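Local coordinates for protein Cel44C (Paenibacillus polymyxa, PDB 2YIH) that hydrolyses internal linkages of xyloglucan and cellulose-type beta-1,4-glucans, as the glycoside hydrolase family 44 part of a longer, multidomain polysaccharide-degrading enzyme, at residues Ile10-Asp15 / Ser433-Ser438; Gly47-Gly52 / Asn72-Asn77; Gly225-Gly230 / Asp384-Asn389; Tyr234-Tyr239 / Gln329-Phe334. The protein carries 8 engineered substitutions. All coordinates share one frame; numbering follows the deposited sequence.

Contact 1 (Ile10-Asp15 / Ser433-Ser438); sequences ITIKVD and SSVHAS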
loop_
_atom_site.group_PDB
_atom_site.type_symbol
_atom_site.label_atom_id
_atom_site.label_comp_id
_atom_site.label_asym_id
_atom_site.label_seq_id
_atom_site.Cartn_x
_atom_site.Cartn_y
_atom_site.Cartn_z
ATOM N N ILE A 10 -29.325 -13.394 -6.194
ATOM C CA ILE A 10 -28.791 -12.981 -4.911
ATOM C C ILE A 10 -29.453 -11.667 -4.534
ATOM O O ILE A 10 -29.887 -10.919 -5.412
ATOM C CB ILE A 10 -27.255 -12.833 -4.917
ATOM C CG1 ILE A 10 -26.820 -11.639 -5.723
ATOM C CG2 ILE A 10 -26.588 -14.115 -5.391
ATOM C CD1 ILE A 10 -25.452 -11.135 -5.264
ATOM N N THR A 11 -29.628 -11.419 -3.239
ATOM C CA THR A 11 -30.225 -10.159 -2.835
ATOM C C THR A 11 -29.160 -9.246 -2.199
ATOM O O THR A 11 -28.303 -9.708 -1.453
ATOM C CB THR A 11 -31.404 -10.368 -1.870
ATOM O OG1 THR A 11 -30.980 -11.215 -0.800
ATOM C CG2 THR A 11 -32.541 -11.071 -2.578
ATOM N N ILE A 12 -29.225 -7.966 -2.533
ATOM C CA ILE A 12 -28.229 -6.998 -2.075
ATOM C C ILE A 12 -28.980 -5.816 -1.477
ATOM O O ILE A 12 -29.878 -5.270 -2.116
ATOM C CB ILE A 12 -27.336 -6.547 -3.226
ATOM C CG1 ILE A 12 -26.347 -7.679 -3.585
ATOM C CG2 ILE A 12 -26.508 -5.293 -2.817
ATOM C CD1 ILE A 12 -25.386 -7.313 -4.709
ATOM N N LYS A 13 -28.660 -5.492 -0.221
ATOM C CA LYS A 13 -29.366 -4.417 0.487
ATOM C C LYS A 13 -28.391 -3.277 0.691
ATOM O O LYS A 13 -27.343 -3.496 1.249
ATOM C CB LYS A 13 -29.859 -4.904 1.852
ATOM C CG LYS A 13 -30.849 -6.077 1.812
ATOM N N VAL A 14 -28.719 -2.093 0.191
ATOM C CA VAL A 14 -27.846 -0.924 0.352
ATOM C C VAL A 14 -28.623 0.119 1.142
ATOM O O VAL A 14 -29.774 0.452 0.786
ATOM C CB VAL A 14 -27.433 -0.332 -1.008
ATOM C CG1 VAL A 14 -26.506 0.870 -0.801
ATOM C CG2 VAL A 14 -26.737 -1.406 -1.873
ATOM N N ASP A 15 -28.028 0.593 2.235
ATOM C CA ASP A 15 -28.674 1.598 3.094
ATOM C C ASP A 15 -27.743 2.813 3.250
ATOM O O ASP A 15 -26.732 2.752 3.962
ATOM C CB ASP A 15 -29.023 0.978 4.453
ATOM C CG ASP A 15 -29.842 1.911 5.323
ATOM O OD1 ASP A 15 -29.898 3.122 4.999
ATOM O OD2 ASP A 15 -30.436 1.435 6.321
ATOM N N SER A 433 -20.340 -13.460 -4.625
ATOM C CA SER A 433 -20.408 -12.019 -4.932
ATOM C C SER A 433 -19.653 -11.206 -3.884
ATOM O O SER A 433 -19.407 -11.684 -2.767
ATOM C CB SER A 433 -21.856 -11.516 -4.979
ATOM O OG SER A 433 -22.417 -11.446 -3.655
ATOM N N SER A 434 -19.304 -9.980 -4.264
ATOM C CA SER A 434 -18.940 -8.953 -3.295
ATOM C C SER A 434 -19.541 -7.650 -3.786
ATOM O O SER A 434 -19.789 -7.475 -4.992
ATOM C CB SER A 434 -17.420 -8.803 -3.216
ATOM O OG SER A 434 -16.863 -9.968 -2.636
ATOM N N VAL A 435 -19.771 -6.718 -2.869
ATOM C CA VAL A 435 -20.421 -5.471 -3.241
ATOM C C VAL A 435 -20.029 -4.356 -2.254
ATOM O O VAL A 435 -19.882 -4.583 -1.045
ATOM C CB VAL A 435 -21.979 -5.645 -3.249
ATOM C CG1 VAL A 435 -22.446 -6.153 -1.875
ATOM C CG2 VAL A 435 -22.658 -4.316 -3.658
ATOM N N HIS A 436 -19.766 -3.192 -2.813
ATOM C CA HIS A 436 -19.353 -2.025 -2.036
ATOM C C HIS A 436 -20.120 -0.812 -2.502
ATOM O O HIS A 436 -20.273 -0.599 -3.701
ATOM C CB HIS A 436 -17.870 -1.808 -2.276
ATOM C CG HIS A 436 -17.042 -2.997 -1.895
ATOM N ND1 HIS A 436 -16.852 -3.387 -0.587
ATOM C CD2 HIS A 436 -16.373 -3.893 -2.661
ATOM C CE1 HIS A 436 -16.116 -4.484 -0.564
ATOM N NE2 HIS A 436 -15.808 -4.810 -1.813
ATOM N N ALA A 437 -20.584 0.001 -1.552
ATOM C CA ALA A 437 -21.425 1.136 -1.891
ATOM C C ALA A 437 -20.850 2.417 -1.335
ATOM O O ALA A 437 -20.154 2.410 -0.326
ATOM C CB ALA A 437 -22.876 0.925 -1.330
ATOM N N SER A 438 -21.171 3.530 -1.981
ATOM C CA SER A 438 -20.672 4.822 -1.490
ATOM C C SER A 438 -21.535 5.955 -2.001
ATOM O O SER A 438 -22.207 5.812 -3.023
ATOM C CB SER A 438 -19.219 5.055 -1.947
ATOM O OG SER A 438 -19.134 5.045 -3.359
#

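Contact 2 (Gly47-Gly52 / Asn72-Asn77); sequences GNRMTG and NYLCSN. With BGC (beta-D-glucopyranose), chain B; EDO (1,2-ethanediol), chain M; EDO (1,2-ethanediol), chain H.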
loop_
_atom_site.group_PDB
_atom_site.type_symbol
_atom_site.label_atom_id
_atom_site.label_comp_id
_atom_site.label_asym_id
_atom_site.label_seq_id
_atom_site.Cartn_x
_atom_site.Cartn_y
_atom_site.Cartn_z
ATOM N N GLY A 47 10.365 0.192 -1.197
ATOM C CA GLY A 47 10.848 -1.113 -1.612
ATOM C C GLY A 47 12.348 -1.291 -1.475
ATOM O O GLY A 47 13.045 -0.423 -0.960
ATOM N N ASN A 48 12.843 -2.435 -1.937
ATOM C CA ASN A 48 14.219 -2.849 -1.564
ATOM C C ASN A 48 15.269 -1.826 -2.017
ATOM O O ASN A 48 16.265 -1.604 -1.321
ATOM C CB ASN A 48 14.510 -4.218 -2.170
ATOM C CG ASN A 48 13.651 -5.305 -1.561
ATOM O OD1 ASN A 48 13.142 -5.136 -0.475
ATOM N ND2 ASN A 48 13.584 -6.466 -2.210
ATOM N N ARG A 49 15.069 -1.212 -3.185
ATOM C CA ARG A 49 16.087 -0.257 -3.683
ATOM C C ARG A 49 16.260 0.964 -2.798
ATOM O O ARG A 49 17.278 1.672 -2.908
ATOM C CB ARG A 49 15.758 0.191 -5.125
ATOM C CG ARG A 49 16.246 -0.812 -6.159
ATOM C CD ARG A 49 17.710 -0.560 -6.501
ATOM N NE ARG A 49 18.185 -1.456 -7.567
ATOM C CZ ARG A 49 19.367 -1.300 -8.169
ATOM N NH1 ARG A 49 20.152 -0.270 -7.828
ATOM N NH2 ARG A 49 19.727 -2.111 -9.176
ATOM N N MET A 50 15.247 1.292 -1.980
ATOM C CA MET A 50 15.358 2.539 -1.226
ATOM C C MET A 50 16.205 2.446 0.036
ATOM O O MET A 50 16.643 3.476 0.565
ATOM C CB MET A 50 13.972 3.124 -0.931
ATOM C CG MET A 50 13.317 3.746 -2.192
ATOM S SD MET A 50 14.325 5.056 -2.943
ATOM C CE MET A 50 14.175 6.339 -1.702
ATOM N N THR A 51 16.459 1.222 0.499
ATOM C CA THR A 51 17.258 1.041 1.738
ATOM C C THR A 51 18.648 1.670 1.583
ATOM O O THR A 51 19.118 2.419 2.474
ATOM C CB THR A 51 17.418 -0.464 2.040
ATOM O OG1 THR A 51 16.120 -0.987 2.395
ATOM C CG2 THR A 51 18.453 -0.687 3.187
ATOM N N GLY A 52 19.302 1.363 0.453
ATOM C CA GLY A 52 20.637 1.911 0.188
ATOM C C GLY A 52 20.704 3.056 -0.801
ATOM O O GLY A 52 21.789 3.358 -1.347
ATOM N N ASN A 72 22.768 3.007 -11.106
ATOM C CA ASN A 72 21.831 4.108 -11.339
ATOM C C ASN A 72 20.396 3.658 -11.657
ATOM O O ASN A 72 19.632 4.417 -12.259
ATOM C CB ASN A 72 22.357 4.999 -12.477
ATOM C CG ASN A 72 22.437 4.267 -13.821
ATOM O OD1 ASN A 72 22.312 3.068 -13.903
ATOM N ND2 ASN A 72 22.739 5.018 -14.868
ATOM N N TYR A 73 20.023 2.449 -11.248
ATOM C CA TYR A 73 18.690 1.924 -11.587
ATOM C C TYR A 73 17.580 2.935 -11.268
ATOM O O TYR A 73 16.632 3.093 -12.038
ATOM C CB TYR A 73 18.405 0.639 -10.818
ATOM C CG TYR A 73 16.961 0.173 -10.963
ATOM C CD1 TYR A 73 16.503 -0.360 -12.162
ATOM C CD2 TYR A 73 16.043 0.346 -9.930
ATOM C CE1 TYR A 73 15.188 -0.743 -12.310
ATOM C CE2 TYR A 73 14.746 -0.080 -10.063
ATOM C CZ TYR A 73 14.317 -0.594 -11.254
ATOM O OH TYR A 73 13.016 -1.007 -11.377
ATOM N N LEU A 74 17.642 3.574 -10.101
ATOM C CA LEU A 74 16.477 4.398 -9.704
ATOM C C LEU A 74 16.351 5.628 -10.616
ATOM O O LEU A 74 15.243 6.186 -10.817
ATOM C CB LEU A 74 16.571 4.815 -8.228
ATOM C CG LEU A 74 16.259 3.713 -7.210
ATOM C CD1 LEU A 74 16.410 4.271 -5.777
ATOM C CD2 LEU A 74 14.826 3.149 -7.464
ATOM N N CYS A 75 17.485 6.077 -11.154
ATOM C CA CYS A 75 17.449 7.156 -12.168
ATOM C C CYS A 75 16.759 6.649 -13.441
ATOM O O CYS A 75 15.854 7.320 -13.995
ATOM C CB CYS A 75 18.854 7.619 -12.538
ATOM S SG CYS A 75 19.695 8.456 -11.156
ATOM N N SER A 76 17.191 5.476 -13.899
ATOM C CA SER A 76 16.550 4.804 -15.039
ATOM C C SER A 76 15.039 4.630 -14.836
ATOM O O SER A 76 14.220 4.993 -15.706
ATOM C CB SER A 76 17.202 3.445 -15.282
ATOM O OG SER A 76 18.581 3.589 -15.565
ATOM N N ASN A 77 14.679 4.045 -13.704
ATOM C CA ASN A 77 13.288 3.812 -13.369
ATOM C C ASN A 77 12.451 5.101 -13.338
ATOM O O ASN A 77 11.254 5.085 -13.707
ATOM C CB ASN A 77 13.185 3.055 -12.024
ATOM C CG ASN A 77 11.754 2.680 -11.662
ATOM O OD1 ASN A 77 11.102 1.937 -12.387
ATOM N ND2 ASN A 77 11.257 3.221 -10.556
HETATM C C2 BGC B . 11.836 -11.522 -0.222
HETATM C C3 BGC B . 12.018 -10.007 -0.107
HETATM C C4 BGC B . 10.801 -9.300 -0.703
HETATM C C5 BGC B . 9.483 -9.883 -0.196
HETATM C C6 BGC B . 8.351 -9.290 -1.034
HETATM C C1 BGC B . 10.519 -11.920 0.444
HETATM O O2 BGC B . 12.917 -12.225 0.406
HETATM O O3 BGC B . 13.193 -9.580 -0.815
HETATM O O4 BGC B . 10.806 -7.877 -0.501
HETATM O O5 BGC B . 9.487 -11.310 -0.322
HETATM O O6 BGC B . 8.680 -9.320 -2.430
HETATM C C1 EDO M . 16.061 -4.478 -9.152
HETATM O O1 EDO M . 16.562 -3.803 -7.975
HETATM C C2 EDO M . 16.429 -3.664 -10.400
HETATM O O2 EDO M . 17.830 -3.788 -10.692
HETATM C C1 EDO H . 7.820 4.982 -7.847
HETATM O O1 EDO H . 7.155 5.721 -8.880
HETATM C C2 EDO H . 9.094 4.421 -8.468
HETATM O O2 EDO H . 8.741 3.202 -9.111
#

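Contact 3 (Gly225-Gly230 / Asp384-Asn389); sequences GAEVFG and DVYMAN. Unlike the reference sequence in segment 225-230: Val228 (reference Ile).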
loop_
_atom_site.group_PDB
_atom_site.type_symbol
_atom_site.label_atom_id
_atom_site.label_comp_id
_atom_site.label_asym_id
_atom_site.label_seq_id
_atom_site.Cartn_x
_atom_site.Cartn_y
_atom_site.Cartn_z
ATOM N N GLY A 225 5.236 18.292 10.856
ATOM C CA GLY A 225 3.953 17.895 10.286
ATOM C C GLY A 225 4.060 16.694 9.358
ATOM O O GLY A 225 3.044 16.151 8.924
ATOM N N ALA A 226 5.282 16.298 9.011
ATOM C CA ALA A 226 5.446 15.125 8.104
ATOM C C ALA A 226 5.006 13.878 8.845
ATOM O O ALA A 226 5.313 13.736 10.028
ATOM C CB ALA A 226 6.907 14.983 7.683
ATOM N N GLU A 227 4.372 12.939 8.140
ATOM C CA GLU A 227 3.915 11.688 8.740
ATOM C C GLU A 227 4.994 10.638 8.605
ATOM O O GLU A 227 5.478 10.390 7.506
ATOM C CB GLU A 227 2.658 11.216 8.032
ATOM C CG GLU A 227 1.490 12.205 8.255
ATOM C CD GLU A 227 0.203 11.725 7.619
ATOM O OE1 GLU A 227 0.218 11.396 6.433
ATOM O OE2 GLU A 227 -0.792 11.520 8.367
ATOM N N VAL A 228 5.367 10.032 9.726
ATOM C CA VAL A 228 6.411 8.980 9.732
ATOM C C VAL A 228 5.747 7.610 9.749
ATOM O O VAL A 228 4.900 7.318 10.628
ATOM C CB VAL A 228 7.377 9.176 10.941
ATOM C CG1 VAL A 228 8.223 7.894 11.226
ATOM C CG2 VAL A 228 8.254 10.438 10.696
ATOM N N PHE A 229 6.156 6.762 8.803
ATOM C CA PHE A 229 5.550 5.433 8.600
ATOM C C PHE A 229 6.572 4.383 9.040
ATOM O O PHE A 229 7.760 4.453 8.621
ATOM C CB PHE A 229 5.338 5.172 7.108
ATOM C CG PHE A 229 4.183 5.911 6.494
ATOM C CD1 PHE A 229 4.122 7.320 6.539
ATOM C CD2 PHE A 229 3.199 5.212 5.826
ATOM C CE1 PHE A 229 3.059 8.010 5.928
ATOM C CE2 PHE A 229 2.149 5.874 5.182
ATOM C CZ PHE A 229 2.092 7.272 5.236
ATOM N N GLY A 230 6.135 3.439 9.864
ATOM C CA GLY A 230 7.005 2.309 10.244
ATOM C C GLY A 230 6.163 1.162 10.749
ATOM O O GLY A 230 5.020 1.374 11.118
ATOM N N ASP A 384 -11.039 1.165 7.572
ATOM C CA ASP A 384 -10.204 2.120 8.324
ATOM C C ASP A 384 -8.735 2.036 7.938
ATOM O O ASP A 384 -7.856 2.174 8.795
ATOM C CB ASP A 384 -10.370 1.920 9.847
ATOM C CG ASP A 384 -11.830 2.126 10.299
ATOM O OD1 ASP A 384 -12.312 3.268 10.228
ATOM O OD2 ASP A 384 -12.514 1.131 10.627
ATOM N N VAL A 385 -8.465 1.720 6.676
ATOM C CA VAL A 385 -7.087 1.772 6.187
ATOM C C VAL A 385 -6.799 3.142 5.600
ATOM O O VAL A 385 -7.564 3.649 4.782
ATOM C CB VAL A 385 -6.837 0.652 5.150
ATOM C CG1 VAL A 385 -5.417 0.764 4.550
ATOM C CG2 VAL A 385 -7.063 -0.720 5.827
ATOM N N TYR A 386 -5.730 3.779 6.073
ATOM C CA TYR A 386 -5.403 5.127 5.647
ATOM C C TYR A 386 -4.792 5.189 4.240
ATOM O O TYR A 386 -5.071 6.108 3.471
ATOM C CB TYR A 386 -4.403 5.709 6.659
ATOM C CG TYR A 386 -3.850 7.080 6.333
ATOM C CD1 TYR A 386 -4.695 8.178 6.189
ATOM C CD2 TYR A 386 -2.475 7.304 6.314
ATOM C CE1 TYR A 386 -4.193 9.460 5.925
ATOM C CE2 TYR A 386 -1.947 8.577 6.074
ATOM C CZ TYR A 386 -2.805 9.661 5.915
ATOM O OH TYR A 386 -2.273 10.921 5.697
ATOM N N MET A 387 -3.939 4.232 3.914
ATOM C CA MET A 387 -3.169 4.321 2.676
ATOM C C MET A 387 -2.821 2.903 2.246
ATOM O O MET A 387 -2.574 2.014 3.102
ATOM C CB MET A 387 -1.902 5.173 2.866
ATOM C CG MET A 387 -1.039 5.327 1.597
ATOM S SD MET A 387 0.296 6.503 1.965
ATOM C CE MET A 387 -0.584 8.047 2.176
ATOM N N ALA A 388 -2.829 2.663 0.930
ATOM C CA ALA A 388 -2.472 1.327 0.432
ATOM C C ALA A 388 -1.851 1.500 -0.928
ATOM O O ALA A 388 -2.362 2.268 -1.731
ATOM C CB ALA A 388 -3.721 0.396 0.314
ATOM N N ASN A 389 -0.780 0.750 -1.194
ATOM C CA ASN A 389 0.028 0.940 -2.419
ATOM C C ASN A 389 0.316 -0.429 -3.068
ATOM O O ASN A 389 1.018 -1.274 -2.507
ATOM C CB ASN A 389 1.359 1.682 -2.094
ATOM C CG ASN A 389 1.131 3.010 -1.423
ATOM O OD1 ASN A 389 1.122 4.098 -2.082
ATOM N ND2 ASN A 389 0.931 2.969 -0.129
#

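Contact 4 (Tyr234-Tyr239 / Gln329-Phe334); sequences YGFGAY and QWFSEF. Engineered in segment 329-334: Phe331 (natural residue Asn). With BGC (beta-D-glucopyranose), chain C.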
loop_
_atom_site.group_PDB
_atom_site.type_symbol
_atom_site.label_atom_id
_atom_site.label_comp_id
_atom_site.label_asym_id
_atom_site.label_seq_id
_atom_site.Cartn_x
_atom_site.Cartn_y
_atom_site.Cartn_z
ATOM N N TYR A 234 7.634 -6.831 6.226
ATOM C CA TYR A 234 7.447 -7.545 4.954
ATOM C C TYR A 234 6.219 -8.445 4.912
ATOM O O TYR A 234 5.681 -8.723 3.824
ATOM C CB TYR A 234 8.703 -8.364 4.590
ATOM C CG TYR A 234 8.718 -9.763 5.169
ATOM C CD1 TYR A 234 8.129 -10.847 4.485
ATOM C CD2 TYR A 234 9.332 -10.011 6.393
ATOM C CE1 TYR A 234 8.163 -12.169 5.045
ATOM C CE2 TYR A 234 9.367 -11.312 6.949
ATOM C CZ TYR A 234 8.785 -12.374 6.258
ATOM O OH TYR A 234 8.802 -13.645 6.806
ATOM N N GLY A 235 5.805 -8.977 6.066
ATOM C CA GLY A 235 4.796 -10.037 6.069
ATOM C C GLY A 235 4.670 -10.650 7.451
ATOM O O GLY A 235 5.319 -10.218 8.397
ATOM N N PHE A 236 3.820 -11.669 7.566
ATOM C CA PHE A 236 3.385 -12.132 8.857
ATOM C C PHE A 236 4.530 -12.592 9.777
ATOM O O PHE A 236 4.490 -12.353 10.981
ATOM C CB PHE A 236 2.340 -13.241 8.700
ATOM C CG PHE A 236 1.737 -13.642 10.010
ATOM C CD1 PHE A 236 0.722 -12.876 10.568
ATOM C CD2 PHE A 236 2.336 -14.624 10.774
ATOM C CE1 PHE A 236 0.220 -13.189 11.850
ATOM C CE2 PHE A 236 1.861 -14.913 12.043
ATOM C CZ PHE A 236 0.839 -14.180 12.584
ATOM N N GLY A 237 5.568 -13.212 9.222
ATOM C CA GLY A 237 6.674 -13.647 10.087
ATOM C C GLY A 237 7.346 -12.484 10.821
ATOM O O GLY A 237 7.830 -12.640 11.947
ATOM N N ALA A 238 7.373 -11.311 10.191
ATOM C CA ALA A 238 7.882 -10.116 10.826
ATOM C C ALA A 238 6.845 -9.528 11.798
ATOM O O ALA A 238 7.213 -9.035 12.869
ATOM C CB ALA A 238 8.260 -9.061 9.757
ATOM N N TYR A 239 5.562 -9.535 11.422
ATOM C CA TYR A 239 4.510 -9.097 12.372
ATOM C C TYR A 239 4.611 -9.908 13.682
ATOM O O TYR A 239 4.477 -9.356 14.773
ATOM C CB TYR A 239 3.098 -9.357 11.838
ATOM C CG TYR A 239 2.635 -8.761 10.511
ATOM C CD1 TYR A 239 3.505 -8.126 9.604
ATOM C CD2 TYR A 239 1.301 -8.943 10.133
ATOM C CE1 TYR A 239 3.028 -7.683 8.347
ATOM C CE2 TYR A 239 0.819 -8.501 8.927
ATOM C CZ TYR A 239 1.693 -7.943 7.999
ATOM O OH TYR A 239 1.137 -7.519 6.807
ATOM N N GLN A 329 -3.091 -21.774 8.857
ATOM C CA GLN A 329 -2.869 -23.062 9.494
ATOM C C GLN A 329 -2.407 -22.918 10.948
ATOM O O GLN A 329 -2.946 -23.588 11.839
ATOM C CB GLN A 329 -1.872 -23.910 8.674
ATOM C CG GLN A 329 -1.520 -25.216 9.325
ATOM C CD GLN A 329 -2.752 -26.088 9.550
ATOM O OE1 GLN A 329 -3.651 -26.142 8.710
ATOM N NE2 GLN A 329 -2.767 -26.819 10.668
ATOM N N TRP A 330 -1.423 -22.045 11.204
ATOM C CA TRP A 330 -0.762 -22.036 12.490
ATOM C C TRP A 330 -1.023 -20.786 13.301
ATOM O O TRP A 330 -0.685 -20.757 14.479
ATOM C CB TRP A 330 0.749 -22.264 12.323
ATOM C CG TRP A 330 1.065 -23.645 11.856
ATOM C CD1 TRP A 330 1.513 -24.010 10.621
ATOM C CD2 TRP A 330 0.989 -24.849 12.632
ATOM N NE1 TRP A 330 1.701 -25.381 10.572
ATOM C CE2 TRP A 330 1.382 -25.913 11.795
ATOM C CE3 TRP A 330 0.614 -25.130 13.953
ATOM C CZ2 TRP A 330 1.423 -27.248 12.241
ATOM C CZ3 TRP A 330 0.654 -26.458 14.397
ATOM C CH2 TRP A 330 1.075 -27.491 13.545
ATOM N N PHE A 331 -1.633 -19.761 12.684
ATOM C CA PHE A 331 -1.783 -18.452 13.317
ATOM C C PHE A 331 -3.147 -17.839 13.024
ATOM O O PHE A 331 -3.265 -16.624 12.925
ATOM C CB PHE A 331 -0.642 -17.496 12.875
ATOM C CG PHE A 331 0.715 -18.012 13.207
ATOM C CD1 PHE A 331 1.209 -17.919 14.505
ATOM C CD2 PHE A 331 1.446 -18.716 12.258
ATOM C CE1 PHE A 331 2.440 -18.481 14.831
ATOM C CE2 PHE A 331 2.663 -19.295 12.579
ATOM C CZ PHE A 331 3.175 -19.152 13.861
ATOM N N SER A 332 -4.200 -18.668 12.952
ATOM C CA SER A 332 -5.522 -18.158 12.584
ATOM C C SER A 332 -6.100 -17.153 13.570
ATOM O O SER A 332 -7.013 -16.421 13.219
ATOM C CB SER A 332 -6.538 -19.284 12.343
ATOM O OG SER A 332 -6.759 -20.004 13.543
ATOM N N GLU A 333 -5.573 -17.102 14.789
ATOM C CA GLU A 333 -6.089 -16.150 15.782
ATOM C C GLU A 333 -5.664 -14.722 15.445
ATOM O O GLU A 333 -6.184 -13.768 16.020
ATOM C CB GLU A 333 -5.650 -16.517 17.222
ATOM C CG GLU A 333 -4.194 -16.250 17.523
ATOM C CD GLU A 333 -3.278 -17.464 17.266
ATOM O OE1 GLU A 333 -3.488 -18.236 16.300
ATOM O OE2 GLU A 333 -2.338 -17.640 18.067
ATOM N N PHE A 334 -4.747 -14.586 14.487
ATOM C CA PHE A 334 -4.379 -13.264 13.977
ATOM C C PHE A 334 -5.137 -12.884 12.714
ATOM O O PHE A 334 -4.886 -11.814 12.134
ATOM C CB PHE A 334 -2.874 -13.199 13.745
ATOM C CG PHE A 334 -2.065 -13.317 15.018
ATOM C CD1 PHE A 334 -1.822 -12.196 15.808
ATOM C CD2 PHE A 334 -1.595 -14.556 15.440
ATOM C CE1 PHE A 334 -1.064 -12.288 16.960
ATOM C CE2 PHE A 334 -0.883 -14.672 16.614
ATOM C CZ PHE A 334 -0.590 -13.535 17.367
HETATM C C2 BGC C . 4.867 -24.100 14.889
HETATM C C3 BGC C . 4.749 -23.411 13.531
HETATM C C4 BGC C . 5.333 -24.255 12.399
HETATM C C5 BGC C . 4.753 -25.663 12.493
HETATM C C6 BGC C . 5.261 -26.599 11.406
HETATM C C1 BGC C . 4.345 -25.531 14.801
HETATM O O1 BGC C . 4.530 -26.238 16.034
HETATM O O2 BGC C . 4.120 -23.366 15.864
HETATM O O3 BGC C . 5.383 -22.128 13.548
HETATM O O4 BGC C . 4.917 -23.695 11.159
HETATM O O5 BGC C . 5.075 -26.198 13.770
HETATM O O6 BGC C . 6.659 -26.787 11.614
#

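Contact 1 (Ile10-Asp15 / Ser433-Ser438)
Ile10, Ile12 and Val14 meet Ser433, Val435 and Ala437 in a buried packing contact between two strands of the beta domain, every second residue of each strand pointing toward the other. The strands run nearly parallel, at 20°, with axes 8.4 Å apart, and no hydrogen bond joins them; strand 421-427 lies between them in the sheet order. In the middle, Ile12 and Val435 approach tip to tip, CG2 to CG2 at 4.1 Å, since in both residues this methyl stands anti to the backbone N. The spacing closes toward Ala437, whose small CB receives Val14 CG1 at 3.7 Å. At the start of both segments Ile10 CD1 rests against Ser433 OG, 3.4 Å away. That buried hydroxyl is satisfied by Asp429 O and Thr427 OG1, which is consistent with its place beside a methyl. Phe464 touches Ile12, and Leu449 touches Val14 and Ala437. Alternating inward side chains that meet across the interior without backbone bonds are typical of a beta-sandwich core.

Contact 2 (Gly47-Gly52 / Asn72-Asn77)
Arg49 and Met50 of helix 48-51, whose first residue, Asn48, belongs to the glycan pocket, pack on Tyr73 and Leu74. Besides its hydrogen bond to Asp65, Asn48 ND2 makes a weak 3.4 Å bond to O3 of a bound glucose. The Arg49 chain bends at chi2 (-85°) and brings the guanidinium against Tyr73 CB, which lies over the centre of one of its faces, 3.4 Å from Arg49 CZ; the Tyr73 ring itself is met obliquely, planes 30° apart. An ethanediol, probably from the crystallisation liquor, accepts from Arg49 NE at O1 (2.9 Å, 166°) and from Arg49 NH2 at O2 (3.0 Å), while its C2 lies over the centre of the Tyr73 ring. Arg49 NH1 forms a salt bridge with Asp71, which also accepts from Tyr73 N. Leu74 divides its methyls: CD2 meets Arg49 CB at 3.9 Å and CD1 meets Met50 SD at 3.6 Å. Helix 48-51, following barrel strand 42-45, thus joins helix 73-77, which leans through Leu74 on Val91 of helix 90-102.

Contact 3 (Gly225-Gly230 / Asp384-Asn389)
The backbones of Phe229 and Met387 stay 10.6 Å apart at their CA atoms, and the contact is made wholly by side chains reaching inward. Glu227 and Tyr386 come from opposite directions, carboxylate and ring almost perpendicular, and Tyr386 OH donates to Glu227 OE1 at 2.6 Å, meeting the oxygen on its syn side, 15° out of the carboxylate plane. Strands 227-233 and 387-390 are the fifth and eighth of the closed parallel barrel of a TIM-barrel fold, so these groups span its interior near the N-terminal ends of the strands, opposite the active-site end of such barrels. There Tyr105 OH also hydrogen-bonds Glu227 OE1, and Lys353 forms a salt bridge with OE2 while making a cation-pi contact with the Tyr386 ring. Replacing Glu227 by an alanine would remove the carboxylate, probably depriving Lys353 of its countercharge and the Tyr386 hydroxyl of its acceptor. One layer further along, Phe229 and Met387 cross at about a right angle in an oblique Met-aromatic contact. Met387 SD, brought inward with CG anti to the backbone N (chi1 -179°), the chain bending only at its end, is 3.8 Å from Phe229 CE2. Phe229 CZ also approaches the ring edge 4.3 Å from Tyr386 CE2.

Contact 4 (Tyr234-Tyr239 / Gln329-Phe334)
Phe236 and Phe331 lie nearest each other, CA atoms 9.3 Å apart, one in the first turn of helix 236-241, the other in segment 329-334, which passes from helix into a 3-10 turn. Gly235, the N-cap of helix 236-241, accepts at its O from both Ala238 N and Tyr239 N; in the other segment Phe334 N bonds back to Phe331 O. The Phe236 ring, carried toward the second segment with CG anti to the backbone N (chi1 -173°), enters between two phenylalanines. Phe236 CE2 comes over one face of Phe331, 3.5 Å from Phe331 CG, with the ring planes at an oblique 40°. Phe236 CE1 lies 3.6 Å from Phe334 CB, and here the rings form an offset edge-to-face pair at 63°, the edge of Phe236 toward the face of Phe334. Phe331 is engineered, asparagine in nature. Phe331 CZ reaches to 3.7 Å from O3 of a bound glucose, whose C5 lies over one face of the Trp330 indole. With an alanine at the position of Phe236, a gap would probably open between Phe331 and Phe334, freeing the Phe331 ring to turn beside the sugar. Cohesion thus rests on dispersion and ring electrostatics within an aromatic cluster bordering the glycan pocket.

Overall arrangement
Contact 1 belongs to the beta-sandwich domain, to which the start of the chain and its last part both contribute; the other three lie in the intervening TIM barrel, so contact 1 brackets them all along the chain. Contact 2 closes first, then contact 3 opens, with contact 4 inside its span. Contacts 3 and 4 have centres about 21 Å apart and share a continuous run, strand 227-233 followed by helix 236-241, leading from the barrel interior to the glycan pocket. Contacts 2 and 4, about 29 Å apart by centres, each bring residues to that pocket. Sugar binding thus belongs to the barrel, while the sandwich packing stands apart, contact 1 lying about 42 Å from contact 2, centre to centre.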